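Local coordinates for protein argonaute (Methanocaldococcus jannaschii, PDB 5G5S) that uses short single-stranded DNA guides to bind and cleave complementary DNA strands, and may defend its archaeal host against invading genetic elements, at residues Ala176-Tyr181 against Pro239-Glu244; Gly414-Ile419 against Phe452-Ile457; Arg43-Asn46 against Met51-Asn54; Gly622-His627 against Asp664-Asn669. All blocks are in the same frame, centred on the assembly; numbering follows the deposited sequence.

Contact 1. Residues Ala176-Tyr181 against Pro239-Glu244; sequences ALLEEY and PIMYCE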
loop_
_atom_site.group_PDB
_atom_site.type_symbol
_atom_site.label_atom_id
_atom_site.label_comp_id
_atom_site.label_asym_id
_atom_site.label_seq_id
_atom_site.Cartn_x
_atom_site.Cartn_y
_atom_site.Cartn_z
ATOM N N ALA A 176 -17.981 -2.183 14.839
ATOM C CA ALA A 176 -17.878 -2.440 13.401
ATOM C C ALA A 176 -17.090 -1.322 12.697
ATOM O O ALA A 176 -16.180 -1.637 11.935
ATOM C CB ALA A 176 -19.259 -2.588 12.790
ATOM N N LEU A 177 -17.393 -0.030 12.997
ATOM C CA LEU A 177 -16.695 1.124 12.415
ATOM C C LEU A 177 -15.227 1.121 12.785
ATOM O O LEU A 177 -14.405 1.560 11.985
ATOM C CB LEU A 177 -17.318 2.471 12.832
ATOM C CG LEU A 177 -18.560 2.986 12.089
ATOM C CD1 LEU A 177 -18.757 4.459 12.363
ATOM C CD2 LEU A 177 -18.463 2.788 10.570
ATOM N N LEU A 178 -14.899 0.616 13.986
ATOM C CA LEU A 178 -13.530 0.489 14.472
ATOM C C LEU A 178 -12.701 -0.448 13.575
ATOM O O LEU A 178 -11.548 -0.138 13.283
ATOM C CB LEU A 178 -13.514 0.006 15.931
ATOM C CG LEU A 178 -12.194 0.170 16.680
ATOM C CD1 LEU A 178 -11.844 1.633 16.875
ATOM C CD2 LEU A 178 -12.237 -0.532 18.016
ATOM N N GLU A 179 -13.309 -1.559 13.106
ATOM C CA GLU A 179 -12.672 -2.548 12.219
ATOM C C GLU A 179 -12.258 -1.926 10.879
ATOM O O GLU A 179 -11.217 -2.286 10.337
ATOM C CB GLU A 179 -13.571 -3.778 12.009
ATOM C CG GLU A 179 -13.901 -4.501 13.306
ATOM C CD GLU A 179 -14.802 -5.719 13.241
ATOM O OE1 GLU A 179 -15.566 -5.864 12.258
ATOM O OE2 GLU A 179 -14.771 -6.511 14.208
ATOM N N GLU A 180 -13.038 -0.947 10.387
ATOM C CA GLU A 180 -12.759 -0.203 9.158
ATOM C C GLU A 180 -11.485 0.659 9.266
ATOM O O GLU A 180 -11.016 1.175 8.251
ATOM C CB GLU A 180 -13.963 0.679 8.787
ATOM C CG GLU A 180 -15.073 -0.061 8.064
ATOM C CD GLU A 180 -14.632 -0.949 6.918
ATOM O OE1 GLU A 180 -13.952 -0.444 5.994
ATOM O OE2 GLU A 180 -14.943 -2.161 6.962
ATOM N N TYR A 181 -10.953 0.828 10.499
ATOM C CA TYR A 181 -9.752 1.607 10.798
ATOM C C TYR A 181 -8.480 0.764 10.904
ATOM O O TYR A 181 -7.400 1.313 11.120
ATOM C CB TYR A 181 -9.985 2.585 11.977
ATOM C CG TYR A 181 -10.847 3.756 11.556
ATOM C CD1 TYR A 181 -12.232 3.639 11.493
ATOM C CD2 TYR A 181 -10.274 4.934 11.088
ATOM C CE1 TYR A 181 -13.028 4.680 11.018
ATOM C CE2 TYR A 181 -11.057 5.984 10.611
ATOM C CZ TYR A 181 -12.437 5.855 10.588
ATOM O OH TYR A 181 -13.218 6.880 10.115
ATOM N N PRO A 239 -14.717 -1.942 22.979
ATOM C CA PRO A 239 -13.929 -3.092 22.497
ATOM C C PRO A 239 -12.507 -3.109 23.032
ATOM O O PRO A 239 -11.999 -2.072 23.453
ATOM C CB PRO A 239 -13.921 -2.918 20.969
ATOM C CG PRO A 239 -14.955 -1.904 20.669
ATOM C CD PRO A 239 -15.036 -1.026 21.868
ATOM N N ILE A 240 -11.880 -4.291 23.029
ATOM C CA ILE A 240 -10.497 -4.461 23.458
ATOM C C ILE A 240 -9.656 -4.544 22.188
ATOM O O ILE A 240 -9.561 -5.593 21.568
ATOM C CB ILE A 240 -10.287 -5.667 24.432
ATOM C CG1 ILE A 240 -11.336 -5.719 25.592
ATOM C CG2 ILE A 240 -8.843 -5.742 24.944
ATOM C CD1 ILE A 240 -11.488 -4.466 26.540
ATOM N N MET A 241 -9.097 -3.415 21.777
ATOM C CA MET A 241 -8.275 -3.319 20.573
ATOM C C MET A 241 -6.883 -3.913 20.814
ATOM O O MET A 241 -6.432 -4.001 21.956
ATOM C CB MET A 241 -8.176 -1.840 20.161
ATOM C CG MET A 241 -7.522 -1.597 18.820
ATOM S SD MET A 241 -7.544 0.160 18.445
ATOM C CE MET A 241 -8.569 0.132 17.081
ATOM N N TYR A 242 -6.219 -4.335 19.737
ATOM C CA TYR A 242 -4.856 -4.857 19.760
ATOM C C TYR A 242 -4.075 -4.218 18.622
ATOM O O TYR A 242 -4.684 -3.765 17.657
ATOM C CB TYR A 242 -4.844 -6.401 19.701
ATOM C CG TYR A 242 -5.158 -7.038 21.040
ATOM C CD1 TYR A 242 -6.473 -7.292 21.422
ATOM C CD2 TYR A 242 -4.146 -7.345 21.943
ATOM C CE1 TYR A 242 -6.771 -7.841 22.668
ATOM C CE2 TYR A 242 -4.430 -7.898 23.190
ATOM C CZ TYR A 242 -5.745 -8.143 23.550
ATOM O OH TYR A 242 -6.029 -8.696 24.778
ATOM N N CYS A 243 -2.747 -4.128 18.747
ATOM C CA CYS A 243 -1.922 -3.501 17.709
ATOM C C CYS A 243 -0.786 -4.377 17.193
ATOM O O CYS A 243 -0.522 -5.439 17.757
ATOM C CB CYS A 243 -1.432 -2.125 18.151
ATOM S SG CYS A 243 -2.741 -0.877 18.273
ATOM N N GLU A 244 -0.126 -3.925 16.108
ATOM C CA GLU A 244 0.964 -4.628 15.428
ATOM C C GLU A 244 2.256 -4.851 16.243
ATOM O O GLU A 244 2.705 -5.993 16.349
ATOM C CB GLU A 244 1.274 -3.963 14.077
#

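Contact 2. Residues Gly414-Ile419 against Phe452-Ile457; sequences GIIKEI and FDLKII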
loop_
_atom_site.group_PDB
_atom_site.type_symbol
_atom_site.label_atom_id
_atom_site.label_comp_id
_atom_site.label_asym_id
_atom_site.label_seq_id
_atom_site.Cartn_x
_atom_site.Cartn_y
_atom_site.Cartn_z
ATOM N N GLY A 414 -29.770 -4.805 10.996
ATOM C CA GLY A 414 -31.187 -4.966 10.680
ATOM C C GLY A 414 -31.424 -5.592 9.319
ATOM O O GLY A 414 -32.110 -6.612 9.222
ATOM N N ILE A 415 -30.829 -5.004 8.257
ATOM C CA ILE A 415 -30.950 -5.513 6.885
ATOM C C ILE A 415 -30.207 -6.850 6.661
ATOM O O ILE A 415 -30.637 -7.631 5.817
ATOM C CB ILE A 415 -30.677 -4.422 5.801
ATOM C CG1 ILE A 415 -31.745 -4.398 4.659
ATOM C CG2 ILE A 415 -29.231 -4.363 5.320
ATOM C CD1 ILE A 415 -31.761 -5.553 3.586
ATOM N N ILE A 416 -29.129 -7.123 7.437
ATOM C CA ILE A 416 -28.372 -8.388 7.371
ATOM C C ILE A 416 -29.273 -9.547 7.866
ATOM O O ILE A 416 -29.277 -10.619 7.255
ATOM C CB ILE A 416 -26.988 -8.303 8.115
ATOM C CG1 ILE A 416 -26.039 -7.231 7.508
ATOM C CG2 ILE A 416 -26.281 -9.669 8.249
ATOM C CD1 ILE A 416 -25.576 -7.429 6.036
ATOM N N LYS A 417 -30.080 -9.299 8.926
ATOM C CA LYS A 417 -31.026 -10.266 9.503
ATOM C C LYS A 417 -32.160 -10.612 8.525
ATOM O O LYS A 417 -32.689 -11.723 8.569
ATOM C CB LYS A 417 -31.595 -9.746 10.830
ATOM N N GLU A 418 -32.512 -9.661 7.636
ATOM C CA GLU A 418 -33.534 -9.807 6.599
ATOM C C GLU A 418 -33.021 -10.695 5.445
ATOM O O GLU A 418 -33.790 -11.503 4.921
ATOM C CB GLU A 418 -33.943 -8.420 6.076
ATOM C CG GLU A 418 -35.289 -8.375 5.375
ATOM C CD GLU A 418 -35.790 -6.981 5.040
ATOM O OE1 GLU A 418 -35.673 -6.078 5.899
ATOM O OE2 GLU A 418 -36.339 -6.802 3.929
ATOM N N ILE A 419 -31.726 -10.538 5.055
ATOM C CA ILE A 419 -31.075 -11.304 3.979
ATOM C C ILE A 419 -30.799 -12.751 4.424
ATOM O O ILE A 419 -31.087 -13.678 3.662
ATOM C CB ILE A 419 -29.767 -10.620 3.455
ATOM C CG1 ILE A 419 -29.934 -9.105 3.144
ATOM C CG2 ILE A 419 -29.129 -11.397 2.283
ATOM C CD1 ILE A 419 -30.498 -8.694 1.768
ATOM N N PHE A 452 -20.790 -10.519 2.593
ATOM C CA PHE A 452 -19.911 -11.613 2.165
ATOM C C PHE A 452 -19.881 -12.810 3.141
ATOM O O PHE A 452 -19.678 -13.946 2.703
ATOM C CB PHE A 452 -18.499 -11.119 1.812
ATOM C CG PHE A 452 -17.637 -12.225 1.256
ATOM C CD1 PHE A 452 -17.819 -12.680 -0.045
ATOM C CD2 PHE A 452 -16.723 -12.892 2.068
ATOM C CE1 PHE A 452 -17.078 -13.755 -0.533
ATOM C CE2 PHE A 452 -16.018 -13.997 1.592
ATOM C CZ PHE A 452 -16.184 -14.409 0.289
ATOM N N ASP A 453 -20.097 -12.558 4.447
ATOM C CA ASP A 453 -20.171 -13.598 5.473
ATOM C C ASP A 453 -21.366 -14.536 5.198
ATOM O O ASP A 453 -21.363 -15.683 5.645
ATOM C CB ASP A 453 -20.318 -12.965 6.866
ATOM C CG ASP A 453 -19.019 -12.622 7.569
ATOM O OD1 ASP A 453 -17.944 -13.057 7.088
ATOM O OD2 ASP A 453 -19.079 -11.972 8.636
ATOM N N LEU A 454 -22.364 -14.023 4.445
ATOM C CA LEU A 454 -23.596 -14.671 3.977
ATOM C C LEU A 454 -23.420 -15.166 2.509
ATOM O O LEU A 454 -24.410 -15.493 1.854
ATOM C CB LEU A 454 -24.731 -13.617 4.022
ATOM C CG LEU A 454 -25.616 -13.510 5.269
ATOM C CD1 LEU A 454 -24.865 -12.929 6.466
ATOM C CD2 LEU A 454 -26.782 -12.608 4.990
ATOM N N LYS A 455 -22.161 -15.190 1.993
ATOM C CA LYS A 455 -21.780 -15.588 0.623
ATOM C C LYS A 455 -22.308 -14.638 -0.490
ATOM O O LYS A 455 -22.420 -15.043 -1.653
ATOM C CB LYS A 455 -22.087 -17.078 0.339
ATOM N N ILE A 456 -22.604 -13.370 -0.133
ATOM C CA ILE A 456 -23.101 -12.360 -1.075
ATOM C C ILE A 456 -21.961 -11.411 -1.453
ATOM O O ILE A 456 -21.524 -10.615 -0.620
ATOM C CB ILE A 456 -24.353 -11.561 -0.560
ATOM C CG1 ILE A 456 -25.332 -12.369 0.354
ATOM C CG2 ILE A 456 -25.059 -10.789 -1.677
ATOM C CD1 ILE A 456 -26.124 -13.534 -0.252
ATOM N N ILE A 457 -21.477 -11.500 -2.702
ATOM C CA ILE A 457 -20.436 -10.597 -3.226
ATOM C C ILE A 457 -21.183 -9.291 -3.541
ATOM O O ILE A 457 -22.324 -9.345 -4.000
ATOM C CB ILE A 457 -19.699 -11.201 -4.456
ATOM C CG1 ILE A 457 -18.936 -12.478 -4.052
ATOM C CG2 ILE A 457 -18.752 -10.167 -5.122
ATOM C CD1 ILE A 457 -18.626 -13.435 -5.181
#

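Contact 3. Residues Arg43-Asn46 against Met51-Asn54; sequences RFVN and MIIN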
loop_
_atom_site.group_PDB
_atom_site.type_symbol
_atom_site.label_atom_id
_atom_site.label_comp_id
_atom_site.label_asym_id
_atom_site.label_seq_id
_atom_site.Cartn_x
_atom_site.Cartn_y
_atom_site.Cartn_z
ATOM N N ARG A 43 22.047 1.545 18.764
ATOM C CA ARG A 43 21.657 2.903 19.108
ATOM C C ARG A 43 22.879 3.793 19.279
ATOM O O ARG A 43 22.880 4.954 18.883
ATOM C CB ARG A 43 20.821 2.921 20.384
ATOM N N PHE A 44 23.919 3.226 19.877
ATOM C CA PHE A 44 25.151 3.941 20.150
ATOM C C PHE A 44 25.857 4.445 18.899
ATOM O O PHE A 44 26.346 5.568 18.884
ATOM C CB PHE A 44 26.088 3.037 20.948
ATOM C CG PHE A 44 27.428 3.641 21.216
ATOM C CD1 PHE A 44 27.567 4.667 22.123
ATOM C CD2 PHE A 44 28.549 3.175 20.564
ATOM C CE1 PHE A 44 28.800 5.225 22.373
ATOM C CE2 PHE A 44 29.786 3.726 20.807
ATOM C CZ PHE A 44 29.912 4.754 21.713
ATOM N N VAL A 45 25.904 3.634 17.848
ATOM C CA VAL A 45 26.568 4.059 16.619
ATOM C C VAL A 45 25.672 4.988 15.810
ATOM O O VAL A 45 26.134 5.943 15.195
ATOM C CB VAL A 45 27.009 2.863 15.753
ATOM C CG1 VAL A 45 28.274 2.241 16.312
ATOM C CG2 VAL A 45 25.908 1.828 15.668
ATOM N N ASN A 46 24.384 4.692 15.829
ATOM C CA ASN A 46 23.373 5.471 15.119
ATOM C C ASN A 46 23.317 6.909 15.623
ATOM O O ASN A 46 23.095 7.814 14.817
ATOM C CB ASN A 46 21.996 4.808 15.239
ATOM C CG ASN A 46 21.008 5.264 14.199
ATOM O OD1 ASN A 46 20.093 6.044 14.481
ATOM N ND2 ASN A 46 21.169 4.784 12.973
ATOM N N MET A 51 27.885 3.232 11.574
ATOM C CA MET A 51 27.289 2.002 11.057
ATOM C C MET A 51 28.073 0.781 11.545
ATOM O O MET A 51 29.308 0.785 11.482
ATOM C CB MET A 51 27.297 2.043 9.529
ATOM C CG MET A 51 26.385 1.033 8.890
ATOM S SD MET A 51 26.535 1.015 7.091
ATOM C CE MET A 51 26.069 2.689 6.699
ATOM N N ILE A 52 27.357 -0.277 11.974
ATOM C CA ILE A 52 27.961 -1.518 12.480
ATOM C C ILE A 52 28.582 -2.369 11.355
ATOM O O ILE A 52 27.919 -2.634 10.351
ATOM C CB ILE A 52 26.942 -2.350 13.329
ATOM C CG1 ILE A 52 26.430 -1.559 14.544
ATOM C CG2 ILE A 52 27.529 -3.705 13.764
ATOM C CD1 ILE A 52 25.152 -2.082 15.169
ATOM N N ILE A 53 29.832 -2.834 11.561
ATOM C CA ILE A 53 30.521 -3.742 10.643
ATOM C C ILE A 53 30.200 -5.172 11.094
ATOM O O ILE A 53 29.607 -5.941 10.333
ATOM C CB ILE A 53 32.052 -3.455 10.559
ATOM C CG1 ILE A 53 32.357 -2.008 10.067
ATOM C CG2 ILE A 53 32.800 -4.519 9.735
ATOM C CD1 ILE A 53 31.752 -1.577 8.712
ATOM N N ASN A 54 30.581 -5.511 12.338
ATOM C CA ASN A 54 30.331 -6.810 12.961
ATOM C C ASN A 54 29.856 -6.576 14.393
ATOM O O ASN A 54 30.496 -5.821 15.137
ATOM C CB ASN A 54 31.596 -7.681 12.943
ATOM C CG ASN A 54 31.326 -9.157 13.131
ATOM O OD1 ASN A 54 30.808 -9.603 14.163
ATOM N ND2 ASN A 54 31.686 -9.952 12.132
#

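Contact 4. Residues Gly622-His627 against Asp664-Asn669; sequences GIFLPH and DLTKMN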
loop_
_atom_site.group_PDB
_atom_site.type_symbol
_atom_site.label_atom_id
_atom_site.label_comp_id
_atom_site.label_asym_id
_atom_site.label_seq_id
_atom_site.Cartn_x
_atom_site.Cartn_y
_atom_site.Cartn_z
ATOM N N GLY A 622 15.045 3.427 -8.562
ATOM C CA GLY A 622 14.089 3.679 -9.621
ATOM C C GLY A 622 13.049 4.646 -9.102
ATOM O O GLY A 622 12.541 4.477 -7.991
ATOM N N ILE A 623 12.800 5.717 -9.853
ATOM C CA ILE A 623 11.796 6.728 -9.517
ATOM C C ILE A 623 10.680 6.531 -10.548
ATOM O O ILE A 623 10.838 6.845 -11.727
ATOM C CB ILE A 623 12.356 8.177 -9.445
ATOM C CG1 ILE A 623 13.556 8.275 -8.471
ATOM C CG2 ILE A 623 11.240 9.171 -9.065
ATOM C CD1 ILE A 623 14.298 9.639 -8.549
ATOM N N PHE A 624 9.574 5.964 -10.069
ATOM C CA PHE A 624 8.407 5.511 -10.810
ATOM C C PHE A 624 7.194 6.438 -10.584
ATOM O O PHE A 624 6.735 6.589 -9.453
ATOM C CB PHE A 624 8.154 4.060 -10.331
ATOM C CG PHE A 624 7.173 3.182 -11.065
ATOM C CD1 PHE A 624 7.514 2.591 -12.275
ATOM C CD2 PHE A 624 5.944 2.858 -10.494
ATOM C CE1 PHE A 624 6.611 1.756 -12.941
ATOM C CE2 PHE A 624 5.046 2.021 -11.158
ATOM C CZ PHE A 624 5.377 1.490 -12.383
ATOM N N LEU A 625 6.703 7.092 -11.666
ATOM C CA LEU A 625 5.546 7.988 -11.605
ATOM C C LEU A 625 4.515 7.557 -12.692
ATOM O O LEU A 625 4.486 8.117 -13.802
ATOM C CB LEU A 625 5.997 9.455 -11.717
ATOM C CG LEU A 625 4.998 10.543 -11.303
ATOM C CD1 LEU A 625 4.659 10.468 -9.810
ATOM C CD2 LEU A 625 5.542 11.927 -11.635
ATOM N N PRO A 626 3.692 6.510 -12.392
ATOM C CA PRO A 626 2.829 5.942 -13.439
ATOM C C PRO A 626 1.527 6.633 -13.819
ATOM O O PRO A 626 1.235 6.766 -15.001
ATOM C CB PRO A 626 2.580 4.506 -12.947
ATOM C CG PRO A 626 2.626 4.614 -11.456
ATOM C CD PRO A 626 3.634 5.698 -11.150
ATOM N N HIS A 627 0.718 6.983 -12.831
ATOM C CA HIS A 627 -0.652 7.449 -13.004
ATOM C C HIS A 627 -0.895 8.948 -12.964
ATOM O O HIS A 627 -0.201 9.683 -12.261
ATOM C CB HIS A 627 -1.523 6.741 -11.940
ATOM C CG HIS A 627 -1.163 7.100 -10.525
ATOM N ND1 HIS A 627 0.151 7.369 -10.153
ATOM C CD2 HIS A 627 -1.962 7.242 -9.441
ATOM C CE1 HIS A 627 0.101 7.688 -8.869
ATOM N NE2 HIS A 627 -1.149 7.625 -8.395
ATOM N N ASP A 664 3.158 -1.880 -16.675
ATOM C CA ASP A 664 2.135 -2.722 -17.305
ATOM C C ASP A 664 1.243 -3.357 -16.248
ATOM O O ASP A 664 0.056 -3.529 -16.493
ATOM C CB ASP A 664 2.772 -3.846 -18.154
ATOM C CG ASP A 664 3.538 -3.423 -19.398
ATOM O OD1 ASP A 664 3.417 -2.242 -19.803
ATOM O OD2 ASP A 664 4.304 -4.261 -19.936
ATOM N N LEU A 665 1.827 -3.713 -15.085
ATOM C CA LEU A 665 1.114 -4.331 -13.966
ATOM C C LEU A 665 0.202 -3.370 -13.215
ATOM O O LEU A 665 -0.754 -3.828 -12.610
ATOM C CB LEU A 665 2.066 -5.083 -13.024
ATOM C CG LEU A 665 2.745 -6.332 -13.602
ATOM C CD1 LEU A 665 3.944 -6.741 -12.753
ATOM C CD2 LEU A 665 1.766 -7.492 -13.736
ATOM N N THR A 666 0.443 -2.042 -13.296
ATOM C CA THR A 666 -0.446 -1.013 -12.695
ATOM C C THR A 666 -1.751 -0.899 -13.545
ATOM O O THR A 666 -2.768 -0.358 -13.094
ATOM C CB THR A 666 0.267 0.372 -12.601
ATOM O OG1 THR A 666 0.379 0.972 -13.906
ATOM C CG2 THR A 666 1.635 0.311 -11.901
ATOM N N LYS A 667 -1.683 -1.387 -14.792
ATOM C CA LYS A 667 -2.778 -1.387 -15.752
ATOM C C LYS A 667 -3.696 -2.619 -15.583
ATOM O O LYS A 667 -4.792 -2.621 -16.115
ATOM C CB LYS A 667 -2.191 -1.326 -17.171
ATOM C CG LYS A 667 -3.008 -0.554 -18.171
ATOM C CD LYS A 667 -2.382 -0.669 -19.556
ATOM C CE LYS A 667 -3.031 0.237 -20.577
ATOM N NZ LYS A 667 -2.472 1.611 -20.513
ATOM N N MET A 668 -3.253 -3.664 -14.864
ATOM C CA MET A 668 -4.066 -4.869 -14.609
ATOM C C MET A 668 -4.993 -4.637 -13.402
ATOM O O MET A 668 -5.027 -5.393 -12.444
ATOM C CB MET A 668 -3.183 -6.130 -14.476
ATOM C CG MET A 668 -2.444 -6.504 -15.768
ATOM S SD MET A 668 -3.464 -6.567 -17.291
ATOM C CE MET A 668 -4.544 -7.930 -16.917
ATOM N N ASN A 669 -5.774 -3.576 -13.511
ATOM C CA ASN A 669 -6.679 -3.030 -12.518
ATOM C C ASN A 669 -8.168 -3.348 -12.778
ATOM O O ASN A 669 -8.665 -3.158 -13.888
ATOM C CB ASN A 669 -6.476 -1.490 -12.484
ATOM C CG ASN A 669 -7.164 -0.800 -11.343
ATOM O OD1 ASN A 669 -7.505 0.378 -11.398
ATOM N ND2 ASN A 669 -7.323 -1.498 -10.253
#

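Contact 1. Residues Ala176-Tyr181 against Pro239-Glu244
Leu178, on the short helix 175-179, meets Met241 and Pro239 through apolar contacts alone. Its isobutyl fork bears most closely on the thioether methyl: Met241 CE lies 3.6 Å from Leu178 CD1, equally near Leu178 CG, and 3.8 Å from Leu178 CD2, so the methyl rests against the whole branch point. The methionine chain runs straight from CB to SD and then bends at its last torsion (chi3 -115°), which turns the methyl onto the leucine. The second branch serves the proline as well, with Leu178 CD2 4.0 Å from Pro239 CG at the ring's outer carbon. All three residues are buried.

The polar bonds nearby lie within each segment or lead out of the contact. Tyr181 N donates to Leu178 O over 3.0 Å, Met241 pairs with Phe250 through its backbone, and Glu179 OE1 forms a salt bridge with Lys449 NZ, on helix 442-452 of the Mid domain. Within the PAZ domain, Tyr196, which interacts with the 3'-end of the guide, has its side chain about 8 Å from that of Met241. Helix 167-170 closes the cluster with Leu167 against both Leu178 and Met241 and Trp168 against Pro239, while Ile198 of strand 194-200 also packs on Met241.

Contact 2. Residues Gly414-Ile419 against Phe452-Ile457
A Schellman motif ends helix 442-452 of the Mid domain, and the leucine inside that turn, Leu454, is what Ile416 and Ile419 of helix 412-420 rest on. Lys455, with positive phi (66°), is the C-prime residue: its N reaches Phe452 O over 2.9 Å, while Ile456 N returns to Leu451 O. This tight reversal sends the chain straight into strand 456-462 and points Leu454 at the neighbouring helix.

The two methyls of the leucine divide the work. Leu454 CD1 lies 4.0 Å from Ile416 CG2, and Leu454 CD2 is 3.8 Å from Ile419 CG2, one helical turn further on. Chi1 of -61° and -48° sets CG1 beside the backbone N in both isoleucines and leaves CG2 anti to it, so matching branches face the same partner; the Ile419 and Leu454 side chains cross nearly at right angles. Ile456 joins more loosely, its CG1 4.4 Å from Ile419 CG2. Ile416 also packs on Leu447 and Leu451 of helix 442-452.

Strands 428-434 and 456-462 pair in parallel and, with helix 442-452 between them, form a beta-alpha-beta crossover; helix 412-420 packs against the end of this unit, part of the Rossmann-like fold characteristic of Argonaute Mid domains.

Contact 3. Residues Arg43-Asn46 against Met51-Asn54
Val45 and Ile52 make the side-chain contact between helix 41-47 and the strand that follows it. Val45 CG2 sits 3.6 Å from Ile52 CG1 and 4.0 Å from Ile52 CD1, so one methyl lies against the isoleucine's long branch, nearer its inner carbon CG1 than its end; the two side chains cross almost perpendicularly. With Val45 CG1 anti to the carbonyl carbon (chi1 -78°), CG2 falls between the backbone N and the carbonyl carbon. On the other side, Ile52 CG1 stands beside its backbone N and the branch continues extended to CD1 (chi2 162°), which brings it back toward the helix although the CA-CB bond itself does not aim there.

Behind this pair the backbones come close. Val45 CB is 4.3 Å from Met51 N, and the CA atoms of Val45 and Met51 stand 6.0 Å apart, a consequence of the tight link between helix and strand. The side chain of Met51 leaves the contact on the far side and packs on Ile99 and Lys102 of helix 97-111.

A second shell fixes both partners. Phe60 of strand 59-62 touches Val45, and Phe41 and Tyr42, earlier on the helix, touch Ile52. Met51 pairs through its backbone with Val61, whereas Ile53 and Asn54 both face Ser59 in a classic beta bulge.

Strand 51-54 is the outermost strand, next to 59-62, of the four-stranded antiparallel sheet in the N-terminal domain. Helix 41-47 packs against it with Val45, while Phe44 reaches Ile31 of strand 25-31.

Contact 4. Residues Gly622-His627 against Asp664-Asn669
Asp664 OD1, two residues before the Thr666 that meets Phe624, is held by two hydrogen bonds, to Gln660 NE2 within its own helix and to Thr312 OG1. Thr666 OG1 is bonded too, to Tyr663 O one turn back. Pro626 CB lies 4.3 Å from Thr666 OG1, a van der Waals approach. The threonine methyl does the remaining work: Thr666 CG2 approaches the edge of the Phe624 ring, near its plane, 3.9 Å from CE2 and 4.0 Å from CZ. With CG anti to its backbone N (chi1 -169°), the phenylalanine extends from the strand, and the two side chains come at each other from opposite directions.

In the PIWI domain this joins strand 621-625, part of the large mixed sheet built around the RNase H-like fold, to helix 656-666. Met659, Leu662 and Tyr663 of the same helix also pack on Phe624, and the Phe309 ring meets it with planes at about 45°. Past Thr666 the chain turns away through an inverse gamma turn centred on Met668, in which Asn669 N bonds Lys667 O at 2.9 Å. Past Pro626, His627 opens the region 627-634 that binds the phosphorylated 5'-end of the guide.

The four contacts fall in the PAZ, Mid, N-terminal and PIWI domains and share no element. Contacts 1 and 4 are buried; contact 4, about 13 Å from the chain's centre, is the most central. Contacts 2 and 3 are partly buried, lie near 30 Å from that centre on opposite sides, and are about 55 Å apart between their centres. Each sets a helix against a strand or the loop next to one. Contacts 1 to 3 rely on aliphatic side chains, with a thioether methyl added in contact 1, whereas contact 4 alone brings an aromatic edge and a hydroxyl-bearing residue. Contacts 1 and 2 are nearest, with helix 442-452 reaching residues of both.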